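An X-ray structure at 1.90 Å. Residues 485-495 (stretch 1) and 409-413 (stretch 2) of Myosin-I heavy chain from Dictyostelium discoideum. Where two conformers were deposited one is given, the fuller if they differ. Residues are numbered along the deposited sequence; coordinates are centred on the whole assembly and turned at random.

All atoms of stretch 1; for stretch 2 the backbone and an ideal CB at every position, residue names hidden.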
ATOM      1  N   GLN A 485      -7.282   0.922  11.825  1.00 25.07           N
ATOM      2  CA  GLN A 485      -7.834   0.351  10.605  1.00 23.32           C
ATOM      3  C   GLN A 485      -7.732  -1.176  10.590  1.00 23.34           C
ATOM      4  O   GLN A 485      -8.637  -1.852  10.109  1.00 23.90           O
ATOM      5  CB  GLN A 485      -7.172   0.960   9.360  1.00 25.04           C
ATOM      6  CG  GLN A 485      -7.733   0.432   8.046  1.00 31.49           C
ATOM      7  CD  GLN A 485      -7.083   1.085   6.839  1.00 32.59           C
ATOM      8  OE1 GLN A 485      -7.388   2.227   6.510  1.00 43.12           O
ATOM      9  NE2 GLN A 485      -6.169   0.371   6.190  1.00 30.79           N
ATOM     10  N   LYS A 486      -6.634  -1.718  11.113  1.00 22.75           N
ATOM     11  CA  LYS A 486      -6.468  -3.163  11.199  0.74 24.64           C
ATOM     12  C   LYS A 486      -7.573  -3.774  12.056  1.00 23.82           C
ATOM     13  O   LYS A 486      -8.208  -4.753  11.661  1.00 24.76           O
ATOM     14  CB  LYS A 486      -5.096  -3.532  11.779  0.74 25.34           C
ATOM     15  CG  LYS A 486      -4.832  -5.031  11.814  0.74 25.52           C
ATOM     16  CD  LYS A 486      -3.488  -5.378  12.454  1.00 31.35           C
ATOM     17  CE  LYS A 486      -3.261  -6.904  12.477  1.00 36.74           C
ATOM     18  NZ  LYS A 486      -1.975  -7.343  13.130  1.00 35.64           N
ATOM     19  N   LEU A 487      -7.801  -3.188  13.228  1.00 24.48           N
ATOM     20  CA  LEU A 487      -8.814  -3.724  14.138  1.00 20.80           C
ATOM     21  C   LEU A 487     -10.216  -3.652  13.517  1.00 21.38           C
ATOM     22  O   LEU A 487     -10.948  -4.636  13.524  1.00 23.59           O
ATOM     23  CB  LEU A 487      -8.768  -2.987  15.478  1.00 19.73           C
ATOM     24  CG  LEU A 487      -9.741  -3.506  16.543  1.00 22.05           C
ATOM     25  CD1 LEU A 487      -9.605  -5.018  16.685  1.00 22.46           C
ATOM     26  CD2 LEU A 487      -9.460  -2.811  17.862  1.00 23.80           C
ATOM     27  N   VAL A 488     -10.587  -2.492  12.981  1.00 22.77           N
ATOM     28  CA  VAL A 488     -11.885  -2.335  12.319  1.00 21.86           C
ATOM     29  C   VAL A 488     -12.063  -3.335  11.173  1.00 26.13           C
ATOM     30  O   VAL A 488     -13.097  -4.005  11.071  1.00 22.88           O
ATOM     31  CB  VAL A 488     -12.081  -0.898  11.772  1.00 25.99           C
ATOM     32  CG1 VAL A 488     -13.318  -0.821  10.851  1.00 27.32           C
ATOM     33  CG2 VAL A 488     -12.195   0.112  12.921  1.00 26.42           C
ATOM     34  N   SER A 489     -11.063  -3.438  10.297  1.00 22.62           N
ATOM     35  CA  SER A 489     -11.202  -4.326   9.145  1.00 24.63           C
ATOM     36  C   SER A 489     -11.229  -5.797   9.553  1.00 21.26           C
ATOM     37  O   SER A 489     -11.908  -6.600   8.926  1.00 23.35           O
ATOM     38  CB  SER A 489     -10.112  -4.061   8.079  1.00 25.27           C
ATOM     39  OG  SER A 489      -8.831  -4.394   8.575  1.00 26.51           O
ATOM     40  N   LEU A 490     -10.506  -6.156  10.608  1.00 19.31           N
ATOM     41  CA  LEU A 490     -10.558  -7.535  11.090  1.00 23.02           C
ATOM     42  C   LEU A 490     -11.971  -7.856  11.564  1.00 24.64           C
ATOM     43  O   LEU A 490     -12.519  -8.909  11.256  1.00 25.86           O
ATOM     44  CB  LEU A 490      -9.581  -7.748  12.244  1.00 24.17           C
ATOM     45  CG  LEU A 490      -8.099  -7.832  11.887  1.00 23.29           C
ATOM     46  CD1 LEU A 490      -7.250  -7.877  13.162  1.00 22.84           C
ATOM     47  CD2 LEU A 490      -7.845  -9.063  11.008  1.00 23.19           C
ATOM     48  N   ILE A 491     -12.570  -6.942  12.320  1.00 22.49           N
ATOM     49  CA  ILE A 491     -13.917  -7.197  12.810  1.00 24.11           C
ATOM     50  C   ILE A 491     -14.874  -7.362  11.633  1.00 28.96           C
ATOM     51  O   ILE A 491     -15.651  -8.321  11.577  1.00 24.05           O
ATOM     52  CB  ILE A 491     -14.398  -6.099  13.762  1.00 26.03           C
ATOM     53  CG1 ILE A 491     -13.528  -6.113  15.025  1.00 23.63           C
ATOM     54  CG2 ILE A 491     -15.883  -6.320  14.114  1.00 27.25           C
ATOM     55  CD1 ILE A 491     -13.829  -4.986  16.030  1.00 27.63           C
ATOM     56  N   LYS A 492     -14.792  -6.444  10.672  1.00 24.38           N
ATOM     57  CA  LYS A 492     -15.658  -6.517   9.501  1.00 27.46           C
ATOM     58  C   LYS A 492     -15.425  -7.769   8.646  1.00 28.27           C
ATOM     59  O   LYS A 492     -16.384  -8.385   8.172  1.00 26.94           O
ATOM     60  CB  LYS A 492     -15.516  -5.248   8.656  1.00 30.24           C
ATOM     61  CG  LYS A 492     -16.017  -3.997   9.387  1.00 37.85           C
ATOM     62  CD  LYS A 492     -15.954  -2.767   8.502  1.00 38.76           C
ATOM     63  CE  LYS A 492     -16.945  -1.705   8.959  1.00 44.41           C
ATOM     64  NZ  LYS A 492     -16.597  -1.145  10.282  1.00 51.43           N
ATOM     65  N   GLU A 493     -14.163  -8.143   8.438  1.00 25.91           N
ATOM     66  CA  GLU A 493     -13.856  -9.305   7.606  1.00 24.84           C
ATOM     67  C   GLU A 493     -14.235 -10.645   8.249  1.00 27.98           C
ATOM     68  O   GLU A 493     -14.739 -11.544   7.572  1.00 26.73           O
ATOM     69  CB  GLU A 493     -12.374  -9.317   7.220  1.00 28.63           C
ATOM     70  CG  GLU A 493     -11.953  -8.132   6.376  1.00 32.40           C
ATOM     71  CD  GLU A 493     -12.283  -8.322   4.906  1.00 47.46           C
ATOM     72  OE1 GLU A 493     -13.112  -9.203   4.583  1.00 47.65           O
ATOM     73  OE2 GLU A 493     -11.700  -7.597   4.073  1.00 51.11           O
ATOM     74  N   TYR A 494     -13.970 -10.805   9.542  1.00 23.71           N
ATOM     75  CA  TYR A 494     -14.419 -12.029  10.209  1.00 28.00           C
ATOM     76  C   TYR A 494     -15.945 -12.094  10.200  1.00 30.06           C
ATOM     77  O   TYR A 494     -16.520 -13.153   9.955  1.00 32.46           O
ATOM     78  CB  TYR A 494     -13.886 -12.138  11.637  1.00 28.06           C
ATOM     79  CG  TYR A 494     -12.476 -12.668  11.695  1.00 25.40           C
ATOM     80  CD1 TYR A 494     -12.183 -13.971  11.291  1.00 27.11           C
ATOM     81  CD2 TYR A 494     -11.437 -11.866  12.134  1.00 24.04           C
ATOM     82  CE1 TYR A 494     -10.879 -14.458  11.332  1.00 27.58           C
ATOM     83  CE2 TYR A 494     -10.140 -12.342  12.183  1.00 26.44           C
ATOM     84  CZ  TYR A 494      -9.867 -13.633  11.779  1.00 25.08           C
ATOM     85  OH  TYR A 494      -8.578 -14.081  11.846  1.00 26.74           O
ATOM     86  N   SER A 495     -16.595 -10.959  10.441  1.00 26.39           N
ATOM     87  CA  SER A 495     -18.057 -10.930  10.471  1.00 31.04           C
ATOM     88  C   SER A 495     -18.653 -11.349   9.127  1.00 37.03           C
ATOM     89  O   SER A 495     -19.574 -12.166   9.076  1.00 34.47           O
ATOM     90  CB  SER A 495     -18.571  -9.556  10.891  1.00 31.17           C
ATOM     91  OG  SER A 495     -18.177  -9.269  12.229  1.00 30.99           O
ATOM     92  N   UNK A 409      -4.563 -16.748  15.358  1.00 25.42           N
ATOM     93  CA  UNK A 409      -5.347 -15.559  15.684  1.00 22.55           C
ATOM     94  C   UNK A 409      -4.754 -14.322  15.021  1.00 23.46           C
ATOM     95  O   UNK A 409      -3.537 -14.195  14.934  1.00 22.76           O
ATOM     96  CB  UNK A 409      -5.418 -15.363  17.200  1.00 22.55           C
ATOM     97  N   UNK A 410      -5.614 -13.394  14.615  1.00 26.33           N
ATOM     98  CA  UNK A 410      -5.170 -12.076  14.168  1.00 23.28           C
ATOM     99  C   UNK A 410      -4.927 -11.237  15.423  1.00 24.32           C
ATOM    100  O   UNK A 410      -5.833 -11.065  16.234  1.00 25.31           O
ATOM    101  CB  UNK A 410      -6.193 -11.418  13.240  1.00 23.28           C
ATOM    102  N   UNK A 411      -3.718 -10.712  15.572  1.00 19.53           N
ATOM    103  CA  UNK A 411      -3.296 -10.107  16.828  1.00 22.06           C
ATOM    104  C   UNK A 411      -3.294  -8.588  16.754  1.00 28.31           C
ATOM    105  O   UNK A 411      -2.856  -8.006  15.755  1.00 23.25           O
ATOM    106  CB  UNK A 411      -1.903 -10.610  17.213  1.00 22.06           C
ATOM    107  N   UNK A 412      -3.773  -7.951  17.820  1.00 22.65           N
ATOM    108  CA  UNK A 412      -3.795  -6.496  17.912  1.00 21.95           C
ATOM    109  C   UNK A 412      -3.428  -6.073  19.335  1.00 28.35           C
ATOM    110  O   UNK A 412      -4.074  -6.495  20.299  1.00 26.23           O
ATOM    111  CB  UNK A 412      -5.167  -5.945  17.518  1.00 21.95           C
ATOM    112  N   UNK A 413      -2.399  -5.245  19.466  1.00 25.05           N
ATOM    113  CA  UNK A 413      -1.983  -4.736  20.777  1.00 26.16           C
ATOM    114  C   UNK A 413      -2.867  -3.553  21.169  1.00 26.87           C
ATOM    115  O   UNK A 413      -2.998  -2.588  20.409  1.00 25.97           O
ATOM    116  CB  UNK A 413      -0.510  -4.324  20.761  1.00 26.16           C
TER

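Residues 485-495 form a continuous piece of helix, and residues 410-413 a strand that passes it at an angle of 145° between their N-to-C directions, so the two run roughly antiparallel with axes 9.3 Å apart at closest approach. The helix presents Lys486, Leu487, Leu490 and Tyr494 to the strand: two leucines, with the amine of Lys486 before them and the phenol of Tyr494 after them.

Position 409 precedes the strand, with backbone angles of -125/145 that most residues can adopt. Its CA-to-CB bond points away from the helix, and the ideal CB has no atom of stretch 1 within 5.5 Å. The helix therefore sets almost no condition here, and many side chains would be compatible with it. The deposited residue is Cys409, in the m rotamer, and it makes no contact with the helix.

At position 410 the CB is directed toward the helix and enters a tight, mixed environment. The ideal CB lies 3.6 Å from Leu490 CD2 and 3.8 Å from Tyr494 OH, which leaves little room in these directions for a bulky group. A small residue is favoured, and because the phenol hydroxyl can both donate and accept, a small polar one would gain more than alanine; serine, threonine or cysteine are all reasonable. The residue is Ser410. Its m rotamer brings OG to 2.6 Å from Tyr494 OH, a short hydrogen bond in which the tyrosine is the donor, and OG lies at the edge of the ring, near its plane, as expected for a partner of the phenol oxygen. The same side chain also packs against the aliphatic part of the site, with Ser410 CB 3.7 Å from Leu490 CD2.

Position 411 turns its CB away, as the alternation of a strand requires, and the nearest atom of stretch 1 to the ideal CB is Lys486 NZ at 5.2 Å. What the helix addresses here is the main chain: the extended Lys486 side chain, with all four chi angles t, places NZ 2.8 Å from the carbonyl O of residue 411 and donates a hydrogen bond to it. Since any residue supplies that oxygen, the bond says little about the side chain, and either an apolar or a polar one could follow. The deposited residue is Leu411, whose side chain makes no close contact with the helix.

Position 412 again faces the helix. Its ideal CB is 4.6 Å from Leu487 CD1 and 5.2 Å from Leu490 CD1, with Lys486 CD at 5.4 Å, so there is space for a few carbons in aliphatic surroundings. The extended backbone, at -140/124, suits a beta-branched residue; valine or isoleucine would fit the description, and leucine is not excluded. Val412 occupies the site. Its CG2 reaches 3.7 Å from Leu490 CD1 and 4.2 Å from Leu487 CD1, bridging the two leucines.

Position 413 lies out of reach, with open space as far as stretch 1 is concerned, and its strand-like backbone admits many residues. It is Val413, which makes no contact with the helix.

Stretch 2, residues 409-413: CSLVV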
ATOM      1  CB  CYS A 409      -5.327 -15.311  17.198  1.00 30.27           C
ATOM      2  SG  CYS A 409      -6.175 -16.553  18.191  1.00 31.67           S
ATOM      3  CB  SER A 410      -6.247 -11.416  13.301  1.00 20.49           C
ATOM      4  OG  SER A 410      -6.739 -12.307  12.302  1.00 22.98           O
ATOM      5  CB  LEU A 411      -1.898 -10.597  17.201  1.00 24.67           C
ATOM      6  CG  LEU A 411      -1.731 -12.110  17.333  1.00 25.87           C
ATOM      7  CD1 LEU A 411      -0.323 -12.444  17.783  1.00 22.88           C
ATOM      8  CD2 LEU A 411      -2.779 -12.678  18.299  1.00 25.36           C
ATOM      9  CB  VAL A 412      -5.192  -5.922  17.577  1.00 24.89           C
ATOM     10  CG1 VAL A 412      -5.168  -4.393  17.626  1.00 26.24           C
ATOM     11  CG2 VAL A 412      -5.670  -6.411  16.208  1.00 27.99           C
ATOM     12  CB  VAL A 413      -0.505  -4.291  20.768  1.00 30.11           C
ATOM     13  CG1 VAL A 413      -0.103  -3.679  22.120  1.00 29.81           C
ATOM     14  CG2 VAL A 413       0.403  -5.457  20.412  1.00 27.64           C
TER
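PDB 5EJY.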